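Local coordinates for tubulin-like protein CetZ (Methanosaeta thermophila, PDB 3ZID) that binds GTP, has GTPase activity and is probably involved in controlling cell shape as a cytoskeletal relative of tubulin and FtsZ, at residues A47-A51 and I52-K56; I125-L128 and K129-Y132; L328-L331 and Y332-K336. One frame throughout, in Å; residues are numbered along the deposited sequence.

Contact 1 of 3, residues A47-A51 and I52-K56; sequences AINTA and INDLK
At the turn that carries strand 42-49 into helix 52-56, beside the nucleotide pocket of the tubulin/FtsZ GTPase domain, Asn49, which makes an Asx turn, meets Asp54 of the helix's first turn. The turn belongs to the beta-alpha-beta unit of strand 42-49, helix 52-56 and strand 66-68, and strand and short helix run nearly antiparallel, with axes 8.2 Å apart at closest approach. Asn49 illustrates how one amide can serve both its own backbone and a site. Its OD1 takes the N-H of Ala51, with 3.0 Å between Ala51 N and Asn49 OD1, in a fairly straight bond that closes the Asx turn; the donor comes in from above the carbonyl plane, 54° out of it. The N-H of Thr50 adds a weak, bent bond to the same OD1. The other end of the amide, Asn49 ND2, makes only a weak bond to Asp54 OD2 at 3.0 Å; its stronger partner is OD1 of Asn14, a GTP-binding residue. Amide and carboxylate side chains cross at about a right angle, their planes 67° apart. With CG anti to its own carbonyl carbon (chi1 -58°), Asp54 brings OD2 within 3.6 Å of Ala51 CB, the methyl of the N-cap residue. The side chain of Asp54 also comes within about 4 Å of the bound GDP and touches Gln11 and Asn14 of helix 10-30. Thr50 faces away from the short helix and its OG1 is hydrogen-bonded to OG1 of Thr116, another GTP-binding residue. Leu55 makes the apolar part of the contact, lying against the strand: its CG rests 3.8 Å from Asn49 CB, and its CD2 methyl lies 4.0 Å from Ala47 CB and 3.5 Å from Ala47 O.

Contact 2 of 3, residues I125-L128 and K129-Y132; sequences IHEL and KKRY
The guanidinium of Arg131 meets Glu127 at its edge: the backbone O of Glu127 lies in the guanidinium plane and OE1 is tilted 23° from it, while the carboxylate plane stands 73° away from that of the guanidinium. NH1 serves two acceptors of one residue through bent bonds, Glu127 OE1 at 2.6 Å from NH1 and Glu127 O at 2.7 Å, and NH2 adds a weak bond to OE1. Around the His126 ring, Lys130 CE approaches obliquely, 3.2 Å from His126 NE2. The Tyr132 ring has Leu128 O near its plane at the edge, and its CE2 touches Leu128 CD2 at 3.9 Å. Glu127 is the centre of a salt-bridge network with Lys130 and Arg131, three and four residues on. Bent at chi2 (-56°), it lies alongside Lys130, whose NZ reaches the syn side of OE2 at 2.9 Å, whereas Arg131 NH1 meets OE1 on the anti side. Two cations on one carboxylate would be expected to keep it ionised. Glu127 O also accepts the N-H of Arg131, and Tyr132 N closes the last turn on Leu128 O. In the beta-alpha-beta unit that spans strands 105-111 and 136-143, Glu127 and Arg131 pack on Leu94 of helix 79-98, Ile125 and Leu128 on Ile137 of strand 136-143, and Tyr132, whose OH bonds Gly101 O, on Ile106 of strand 105-111.

Contact 3 of 3, residues L328-L331 and Y332-K336; sequences LVEL and YEKAK
Glu330 and Lys334, one turn apart, form an i to i+4 salt bridge near the start of the long C-terminal helix 326-369. Lys334 NZ stands 2.7 Å from Glu330 OE2 and reaches it from above the carboxylate plane, 38° out of it. The two side chains run side by side and point the same way, and their aliphatic parts also touch, with Lys334 CE 3.7 Å from Glu330 CG. Both chains are extended beyond CG, but they leave the backbone differently: in Glu330 CG lies anti to the residue's N (chi1 177°), in Lys334 it is anti to the carbonyl carbon (chi1 -68°), and with the one-turn spacing these torsions let the two ends meet. Nearer the backbone, Lys334 CG passes 3.3 Å from Glu330 O, the oxygen that also accepts Lys334 N. Replacing Glu330 by an alanine removes the carboxylate, which would probably leave Lys334 NZ without this ionic mate and freer to turn. Arg146 lies close by, in a long, weak ion pair with Glu330 and near the amine of Lys334, so the carboxylate probably moderates two neighbouring positive charges. Next round the helix, Glu333 crosses Val329 obliquely, and its OE2 lies 3.7 Å from Val329 CG1. Behind these contacts stands the regular i to i+4 ladder, in which Leu328, Val329, Glu330 and Leu331 give their backbone O to the N-H of Tyr332, Glu333, Lys334 and Ala335 respectively. The helix is seated through Leu328 and Tyr332, which pack on Leu160, and Leu331, which packs on Leu153, Leu160 and Leu153 both belonging to helix 150-165; the hydroxyl of Tyr332 makes a weak hydrogen bond to Ala157 O. The Tyr332 ring also turns an edge to its own helix, with Leu328 O in the ring plane, 3.2 Å from Tyr332 CD1.

All three contacts are local and partly buried, yet chemistry follows place. Contacts 1 and 2 both lie in the GTPase domain, in different beta-alpha-beta units of one parallel sheet, their nearest atoms about 8 Å apart; contact 3 sits on the C-terminal helix, its nearest atoms about 21 Å from contact 1 and about 14 Å from contact 2. Contact 1 is a strand-to-helix turn beside the GDP, with hydrogen bonds of a side-chain amide to backbone and, weakly, to a carboxylate. The other two are single turns of helix carrying salt bridges: a three-residue network with half its touching residues buried in contact 2, a single pair with two of eight buried in contact 3.

Contact 1 of 3, residues A47-A51 and I52-K56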
ATOM      1  N   ALA A  47      15.560  -1.834   0.837  1.00 22.36           N
ATOM      2  CA  ALA A  47      14.795  -2.911   0.250  1.00 19.92           C
ATOM      3  C   ALA A  47      15.105  -4.189   1.029  1.00 24.04           C
ATOM      4  O   ALA A  47      16.247  -4.627   1.086  1.00 24.63           O
ATOM      5  CB  ALA A  47      15.165  -3.076  -1.192  1.00 22.08           C
ATOM      6  N   ILE A  48      14.084  -4.791   1.619  1.00 27.13           N
ATOM      7  CA  ILE A  48      14.285  -5.989   2.426  1.00 22.78           C
ATOM      8  C   ILE A  48      13.600  -7.176   1.741  1.00 20.08           C
ATOM      9  O   ILE A  48      12.452  -7.073   1.291  1.00 22.33           O
ATOM     10  CB  ILE A  48      13.745  -5.758   3.858  1.00 25.51           C
ATOM     11  CG1 ILE A  48      14.332  -4.456   4.422  1.00 25.40           C
ATOM     12  CG2 ILE A  48      14.070  -6.957   4.763  1.00 27.72           C
ATOM     13  CD1 ILE A  48      13.760  -3.990   5.742  1.00 20.73           C
ATOM     14  N   ASN A  49      14.315  -8.299   1.652  1.00 23.44           N
ATOM     15  CA  ASN A  49      13.787  -9.512   1.031  1.00 23.46           C
ATOM     16  C   ASN A  49      14.505 -10.781   1.487  1.00 28.39           C
ATOM     17  O   ASN A  49      15.677 -10.751   1.850  1.00 33.63           O
ATOM     18  CB  ASN A  49      13.872  -9.408  -0.494  1.00 22.04           C
ATOM     19  CG  ASN A  49      12.736 -10.126  -1.195  1.00 27.98           C
ATOM     20  OD1 ASN A  49      12.279 -11.189  -0.755  1.00 26.93           O
ATOM     21  ND2 ASN A  49      12.250  -9.533  -2.284  1.00 22.44           N
ATOM     22  N   THR A  50      13.784 -11.895   1.462  1.00 31.28           N
ATOM     23  CA  THR A  50      14.361 -13.194   1.764  1.00 32.63           C
ATOM     24  C   THR A  50      14.809 -13.871   0.480  1.00 32.67           C
ATOM     25  O   THR A  50      15.471 -14.897   0.522  1.00 40.38           O
ATOM     26  CB  THR A  50      13.332 -14.114   2.415  1.00 30.36           C
ATOM     27  OG1 THR A  50      12.185 -14.232   1.558  1.00 32.44           O
ATOM     28  CG2 THR A  50      12.906 -13.569   3.769  1.00 27.91           C
ATOM     29  N   ALA A  51      14.441 -13.302  -0.660  1.00 30.81           N
ATOM     30  CA  ALA A  51      14.839 -13.868  -1.945  1.00 29.74           C
ATOM     31  C   ALA A  51      15.887 -12.983  -2.599  1.00 36.31           C
ATOM     32  O   ALA A  51      15.590 -11.866  -3.021  1.00 37.71           O
ATOM     33  CB  ALA A  51      13.627 -14.034  -2.847  1.00 25.11           C
ATOM     34  N   ILE A  52      17.125 -13.465  -2.654  1.00 35.86           N
ATOM     35  CA  ILE A  52      18.220 -12.632  -3.149  1.00 38.88           C
ATOM     36  C   ILE A  52      18.090 -12.297  -4.639  1.00 32.97           C
ATOM     37  O   ILE A  52      18.555 -11.243  -5.076  1.00 42.16           O
ATOM     38  CB  ILE A  52      19.620 -13.232  -2.812  1.00 43.49           C
ATOM     39  CG1 ILE A  52      20.722 -12.203  -3.077  1.00 47.37           C
ATOM     40  CG2 ILE A  52      19.862 -14.542  -3.547  1.00 44.67           C
ATOM     41  CD1 ILE A  52      22.097 -12.689  -2.730  1.00 52.03           C
ATOM     42  N   ASN A  53      17.454 -13.172  -5.417  1.00 30.69           N
ATOM     43  CA  ASN A  53      17.173 -12.857  -6.829  1.00 41.48           C
ATOM     44  C   ASN A  53      16.390 -11.559  -6.998  1.00 40.69           C
ATOM     45  O   ASN A  53      16.664 -10.788  -7.909  1.00 45.60           O
ATOM     46  CB  ASN A  53      16.437 -13.996  -7.545  1.00 47.90           C
ATOM     47  CG  ASN A  53      17.369 -15.103  -7.983  1.00 49.26           C
ATOM     48  OD1 ASN A  53      18.574 -14.893  -8.129  1.00 49.68           O
ATOM     49  ND2 ASN A  53      16.815 -16.287  -8.207  1.00 50.30           N
ATOM     50  N   ASP A  54      15.398 -11.345  -6.137  1.00 38.10           N
ATOM     51  CA  ASP A  54      14.606 -10.121  -6.166  1.00 35.21           C
ATOM     52  C   ASP A  54      15.471  -8.889  -5.936  1.00 31.28           C
ATOM     53  O   ASP A  54      15.320  -7.894  -6.633  1.00 32.11           O
ATOM     54  CB  ASP A  54      13.493 -10.148  -5.116  1.00 40.84           C
ATOM     55  CG  ASP A  54      12.542 -11.317  -5.285  1.00 45.89           C
ATOM     56  OD1 ASP A  54      12.693 -12.075  -6.261  1.00 53.18           O
ATOM     57  OD2 ASP A  54      11.638 -11.469  -4.434  1.00 44.04           O
ATOM     58  N   LEU A  55      16.358  -8.954  -4.945  1.00 35.57           N
ATOM     59  CA  LEU A  55      17.226  -7.821  -4.632  1.00 33.32           C
ATOM     60  C   LEU A  55      18.212  -7.574  -5.761  1.00 33.90           C
ATOM     61  O   LEU A  55      18.559  -6.431  -6.055  1.00 29.50           O
ATOM     62  CB  LEU A  55      17.962  -8.053  -3.319  1.00 30.97           C
ATOM     63  CG  LEU A  55      17.083  -8.188  -2.076  1.00 32.53           C
ATOM     64  CD1 LEU A  55      17.892  -8.790  -0.936  1.00 32.09           C
ATOM     65  CD2 LEU A  55      16.516  -6.831  -1.663  1.00 31.27           C
ATOM     66  N   LYS A  56      18.625  -8.653  -6.420  1.00 37.40           N
ATOM     67  CA  LYS A  56      19.553  -8.554  -7.543  1.00 39.37           C
ATOM     68  C   LYS A  56      18.938  -7.808  -8.719  1.00 40.61           C
ATOM     69  O   LYS A  56      19.618  -7.045  -9.398  1.00 44.29           O
ATOM     70  CB  LYS A  56      20.013  -9.937  -7.984  1.00 42.45           C
ATOM     71  CG  LYS A  56      21.088 -10.530  -7.092  1.00 47.88           C
ATOM     72  CD  LYS A  56      21.304 -12.009  -7.394  1.00 51.12           C
ATOM     73  CE  LYS A  56      21.653 -12.254  -8.853  1.00 52.71           C
ATOM     74  NZ  LYS A  56      21.989 -13.693  -9.108  1.00 57.02           N
TER

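Contact 2 of 3, residues I125-L128 and K129-Y132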
ATOM      1  N   ILE A 125       6.554  -3.278  11.936  1.00 24.52           N
ATOM      2  CA  ILE A 125       5.927  -2.037  12.382  1.00 30.83           C
ATOM      3  C   ILE A 125       5.787  -2.063  13.908  1.00 31.95           C
ATOM      4  O   ILE A 125       6.050  -1.062  14.590  1.00 28.44           O
ATOM      5  CB  ILE A 125       4.565  -1.828  11.693  1.00 27.44           C
ATOM      6  CG1 ILE A 125       4.786  -1.504  10.216  1.00 28.83           C
ATOM      7  CG2 ILE A 125       3.753  -0.749  12.395  1.00 26.01           C
ATOM      8  CD1 ILE A 125       3.545  -1.681   9.359  1.00 33.82           C
ATOM      9  N   HIS A 126       5.404  -3.217  14.442  1.00 26.80           N
ATOM     10  CA  HIS A 126       5.277  -3.352  15.882  1.00 28.68           C
ATOM     11  C   HIS A 126       6.568  -2.943  16.572  1.00 34.60           C
ATOM     12  O   HIS A 126       6.567  -2.174  17.534  1.00 34.90           O
ATOM     13  CB  HIS A 126       4.943  -4.799  16.274  1.00 32.19           C
ATOM     14  CG  HIS A 126       4.757  -4.984  17.753  1.00 31.06           C
ATOM     15  ND1 HIS A 126       3.754  -4.352  18.461  1.00 35.24           N
ATOM     16  CD2 HIS A 126       5.496  -5.655  18.667  1.00 28.74           C
ATOM     17  CE1 HIS A 126       3.855  -4.668  19.739  1.00 34.48           C
ATOM     18  NE2 HIS A 126       4.900  -5.460  19.889  1.00 37.11           N
ATOM     19  N   GLU A 127       7.673  -3.479  16.081  1.00 30.42           N
ATOM     20  CA  GLU A 127       8.965  -3.193  16.672  1.00 29.63           C
ATOM     21  C   GLU A 127       9.377  -1.738  16.476  1.00 26.87           C
ATOM     22  O   GLU A 127       9.917  -1.109  17.383  1.00 29.38           O
ATOM     23  CB  GLU A 127      10.014  -4.147  16.102  1.00 38.16           C
ATOM     24  CG  GLU A 127       9.815  -5.586  16.552  1.00 42.96           C
ATOM     25  CD  GLU A 127       9.788  -5.705  18.075  1.00 56.00           C
ATOM     26  OE1 GLU A 127      10.634  -5.059  18.747  1.00 53.75           O
ATOM     27  OE2 GLU A 127       8.920  -6.433  18.601  1.00 61.69           O
ATOM     28  N   LEU A 128       9.079  -1.196  15.301  1.00 28.54           N
ATOM     29  CA  LEU A 128       9.430   0.190  14.979  1.00 33.42           C
ATOM     30  C   LEU A 128       8.715   1.203  15.875  1.00 37.15           C
ATOM     31  O   LEU A 128       9.307   2.220  16.282  1.00 33.35           O
ATOM     32  CB  LEU A 128       9.140   0.496  13.497  1.00 30.57           C
ATOM     33  CG  LEU A 128      10.065  -0.187  12.484  1.00 35.14           C
ATOM     34  CD1 LEU A 128       9.549  -0.009  11.066  1.00 35.65           C
ATOM     35  CD2 LEU A 128      11.502   0.316  12.619  1.00 44.26           C
ATOM     36  N   LYS A 129       7.444   0.930  16.174  1.00 32.00           N
ATOM     37  CA  LYS A 129       6.649   1.821  17.019  1.00 34.26           C
ATOM     38  C   LYS A 129       7.241   1.924  18.412  1.00 35.79           C
ATOM     39  O   LYS A 129       7.163   2.976  19.031  1.00 34.67           O
ATOM     40  CB  LYS A 129       5.193   1.374  17.115  1.00 38.26           C
ATOM     41  CG  LYS A 129       4.344   1.686  15.908  1.00 40.02           C
ATOM     42  CD  LYS A 129       2.934   1.200  16.151  1.00 46.77           C
ATOM     43  CE  LYS A 129       2.323   1.913  17.347  1.00 47.67           C
ATOM     44  NZ  LYS A 129       1.258   1.086  17.991  1.00 53.16           N
ATOM     45  N   LYS A 130       7.800   0.819  18.905  1.00 41.55           N
ATOM     46  CA  LYS A 130       8.508   0.816  20.184  1.00 45.08           C
ATOM     47  C   LYS A 130       9.756   1.689  20.150  1.00 46.72           C
ATOM     48  O   LYS A 130      10.023   2.422  21.087  1.00 50.30           O
ATOM     49  CB  LYS A 130       8.958  -0.591  20.558  1.00 39.29           C
ATOM     50  CG  LYS A 130       7.867  -1.576  20.840  1.00 43.71           C
ATOM     51  CD  LYS A 130       8.521  -2.920  21.151  1.00 46.89           C
ATOM     52  CE  LYS A 130       7.558  -4.060  21.059  1.00 48.60           C
ATOM     53  NZ  LYS A 130       8.285  -5.355  21.178  1.00 54.79           N
ATOM     54  N   ARG A 131      10.514   1.606  19.060  1.00 48.12           N
ATOM     55  CA  ARG A 131      11.816   2.259  18.977  1.00 49.48           C
ATOM     56  C   ARG A 131      11.731   3.727  18.575  1.00 53.30           C
ATOM     57  O   ARG A 131      12.543   4.543  19.013  1.00 60.38           O
ATOM     58  CB  ARG A 131      12.721   1.492  18.013  1.00 51.97           C
ATOM     59  CG  ARG A 131      13.267   0.211  18.608  1.00 65.85           C
ATOM     60  CD  ARG A 131      13.542  -0.831  17.535  1.00 72.44           C
ATOM     61  NE  ARG A 131      13.887  -2.135  18.106  1.00 75.01           N
ATOM     62  CZ  ARG A 131      13.004  -2.997  18.609  1.00 71.77           C
ATOM     63  NH1 ARG A 131      11.713  -2.697  18.632  1.00 65.76           N
ATOM     64  NH2 ARG A 131      13.415  -4.160  19.098  1.00 74.03           N
ATOM     65  N   TYR A 132      10.720   4.061  17.780  1.00 46.25           N
ATOM     66  CA  TYR A 132      10.527   5.423  17.293  1.00 37.87           C
ATOM     67  C   TYR A 132       9.139   5.889  17.698  1.00 32.82           C
ATOM     68  O   TYR A 132       8.257   6.010  16.853  1.00 35.23           O
ATOM     69  CB  TYR A 132      10.646   5.455  15.770  1.00 33.81           C
ATOM     70  CG  TYR A 132      12.003   5.030  15.242  1.00 35.19           C
ATOM     71  CD1 TYR A 132      13.085   5.909  15.250  1.00 35.50           C
ATOM     72  CD2 TYR A 132      12.194   3.764  14.713  1.00 32.95           C
ATOM     73  CE1 TYR A 132      14.323   5.528  14.757  1.00 38.54           C
ATOM     74  CE2 TYR A 132      13.427   3.369  14.220  1.00 40.99           C
ATOM     75  CZ  TYR A 132      14.493   4.253  14.244  1.00 41.66           C
ATOM     76  OH  TYR A 132      15.724   3.858  13.754  1.00 38.60           O
TER

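Contact 3 of 3, residues L328-L331 and Y332-K336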
ATOM      1  N   LEU A 328     -13.012  -3.765   0.179  1.00 32.02           N
ATOM      2  CA  LEU A 328     -12.282  -4.669   1.069  1.00 37.22           C
ATOM      3  C   LEU A 328     -13.168  -5.799   1.589  1.00 35.25           C
ATOM      4  O   LEU A 328     -12.706  -6.923   1.784  1.00 35.39           O
ATOM      5  CB  LEU A 328     -11.668  -3.889   2.237  1.00 38.24           C
ATOM      6  CG  LEU A 328     -10.492  -2.981   1.861  1.00 35.54           C
ATOM      7  CD1 LEU A 328      -9.994  -2.258   3.080  1.00 35.62           C
ATOM      8  CD2 LEU A 328      -9.367  -3.772   1.230  1.00 32.77           C
ATOM      9  N   VAL A 329     -14.439  -5.501   1.834  1.00 39.30           N
ATOM     10  CA  VAL A 329     -15.361  -6.548   2.289  1.00 43.60           C
ATOM     11  C   VAL A 329     -15.502  -7.623   1.207  1.00 40.65           C
ATOM     12  O   VAL A 329     -15.434  -8.830   1.484  1.00 39.72           O
ATOM     13  CB  VAL A 329     -16.726  -5.964   2.694  1.00 43.63           C
ATOM     14  CG1 VAL A 329     -17.729  -7.089   3.032  1.00 44.56           C
ATOM     15  CG2 VAL A 329     -16.549  -5.022   3.883  1.00 41.14           C
ATOM     16  N   GLU A 330     -15.617  -7.164  -0.035  1.00 37.00           N
ATOM     17  CA  GLU A 330     -15.667  -8.034  -1.202  1.00 41.92           C
ATOM     18  C   GLU A 330     -14.449  -8.956  -1.237  1.00 46.89           C
ATOM     19  O   GLU A 330     -14.573 -10.152  -1.514  1.00 48.56           O
ATOM     20  CB  GLU A 330     -15.747  -7.173  -2.470  1.00 53.61           C
ATOM     21  CG  GLU A 330     -15.729  -7.912  -3.805  1.00 66.24           C
ATOM     22  CD  GLU A 330     -15.574  -6.957  -4.999  1.00 76.45           C
ATOM     23  OE1 GLU A 330     -15.354  -5.744  -4.777  1.00 74.17           O
ATOM     24  OE2 GLU A 330     -15.647  -7.423  -6.161  1.00 81.81           O
ATOM     25  N   LEU A 331     -13.274  -8.394  -0.949  1.00 43.49           N
ATOM     26  CA  LEU A 331     -12.023  -9.156  -0.913  1.00 38.39           C
ATOM     27  C   LEU A 331     -12.077 -10.237   0.165  1.00 32.86           C
ATOM     28  O   LEU A 331     -11.655 -11.380  -0.053  1.00 27.69           O
ATOM     29  CB  LEU A 331     -10.839  -8.215  -0.683  1.00 39.42           C
ATOM     30  CG  LEU A 331      -9.488  -8.840  -0.362  1.00 39.12           C
ATOM     31  CD1 LEU A 331      -9.091  -9.774  -1.487  1.00 48.10           C
ATOM     32  CD2 LEU A 331      -8.448  -7.760  -0.226  1.00 37.87           C
ATOM     33  N   TYR A 332     -12.575  -9.865   1.338  1.00 36.95           N
ATOM     34  CA  TYR A 332     -12.701 -10.808   2.450  1.00 39.24           C
ATOM     35  C   TYR A 332     -13.612 -11.989   2.116  1.00 33.60           C
ATOM     36  O   TYR A 332     -13.274 -13.142   2.377  1.00 35.55           O
ATOM     37  CB  TYR A 332     -13.202 -10.086   3.698  1.00 41.79           C
ATOM     38  CG  TYR A 332     -12.061  -9.606   4.547  1.00 48.67           C
ATOM     39  CD1 TYR A 332     -11.421  -8.407   4.263  1.00 48.93           C
ATOM     40  CD2 TYR A 332     -11.594 -10.370   5.613  1.00 54.58           C
ATOM     41  CE1 TYR A 332     -10.363  -7.970   5.023  1.00 51.22           C
ATOM     42  CE2 TYR A 332     -10.536  -9.942   6.384  1.00 56.60           C
ATOM     43  CZ  TYR A 332      -9.921  -8.739   6.079  1.00 56.97           C
ATOM     44  OH  TYR A 332      -8.861  -8.297   6.833  1.00 62.24           O
ATOM     45  N   GLU A 333     -14.764 -11.685   1.535  1.00 24.66           N
ATOM     46  CA  GLU A 333     -15.732 -12.694   1.145  1.00 33.93           C
ATOM     47  C   GLU A 333     -15.133 -13.653   0.116  1.00 33.17           C
ATOM     48  O   GLU A 333     -15.347 -14.864   0.186  1.00 29.07           O
ATOM     49  CB  GLU A 333     -16.990 -12.019   0.585  1.00 39.99           C
ATOM     50  CG  GLU A 333     -17.804 -11.228   1.605  1.00 52.08           C
ATOM     51  CD  GLU A 333     -18.995 -10.499   0.979  1.00 67.25           C
ATOM     52  OE1 GLU A 333     -19.103 -10.485  -0.269  1.00 75.01           O
ATOM     53  OE2 GLU A 333     -19.806  -9.910   1.730  1.00 68.86           O
ATOM     54  N   LYS A 334     -14.322 -13.133  -0.804  1.00 29.02           N
ATOM     55  CA  LYS A 334     -13.685 -14.004  -1.797  1.00 35.88           C
ATOM     56  C   LYS A 334     -12.646 -14.926  -1.162  1.00 38.37           C
ATOM     57  O   LYS A 334     -12.518 -16.089  -1.551  1.00 49.42           O
ATOM     58  CB  LYS A 334     -13.104 -13.180  -2.951  1.00 41.73           C
ATOM     59  CG  LYS A 334     -14.209 -12.532  -3.783  1.00 51.15           C
ATOM     60  CD  LYS A 334     -13.695 -11.532  -4.804  1.00 62.04           C
ATOM     61  CE  LYS A 334     -14.844 -10.954  -5.634  1.00 62.36           C
ATOM     62  NZ  LYS A 334     -14.390  -9.826  -6.499  1.00 62.21           N
ATOM     63  N   ALA A 335     -11.920 -14.424  -0.166  1.00 28.37           N
ATOM     64  CA  ALA A 335     -10.991 -15.266   0.581  1.00 31.96           C
ATOM     65  C   ALA A 335     -11.768 -16.373   1.283  1.00 33.53           C
ATOM     66  O   ALA A 335     -11.374 -17.538   1.271  1.00 35.06           O
ATOM     67  CB  ALA A 335     -10.195 -14.435   1.600  1.00 28.15           C
ATOM     68  N   LYS A 336     -12.887 -15.975   1.872  1.00 34.74           N
ATOM     69  CA  LYS A 336     -13.776 -16.847   2.619  1.00 41.23           C
ATOM     70  C   LYS A 336     -14.357 -17.923   1.711  1.00 43.44           C
ATOM     71  O   LYS A 336     -14.366 -19.108   2.054  1.00 35.88           O
ATOM     72  CB  LYS A 336     -14.906 -16.002   3.203  1.00 45.24           C
ATOM     73  CG  LYS A 336     -15.984 -16.776   3.880  1.00 51.61           C
ATOM     74  CD  LYS A 336     -15.648 -16.955   5.323  1.00 56.28           C
ATOM     75  CE  LYS A 336     -16.845 -17.487   6.065  1.00 64.71           C
ATOM     76  NZ  LYS A 336     -16.556 -17.471   7.517  1.00 69.96           N
TER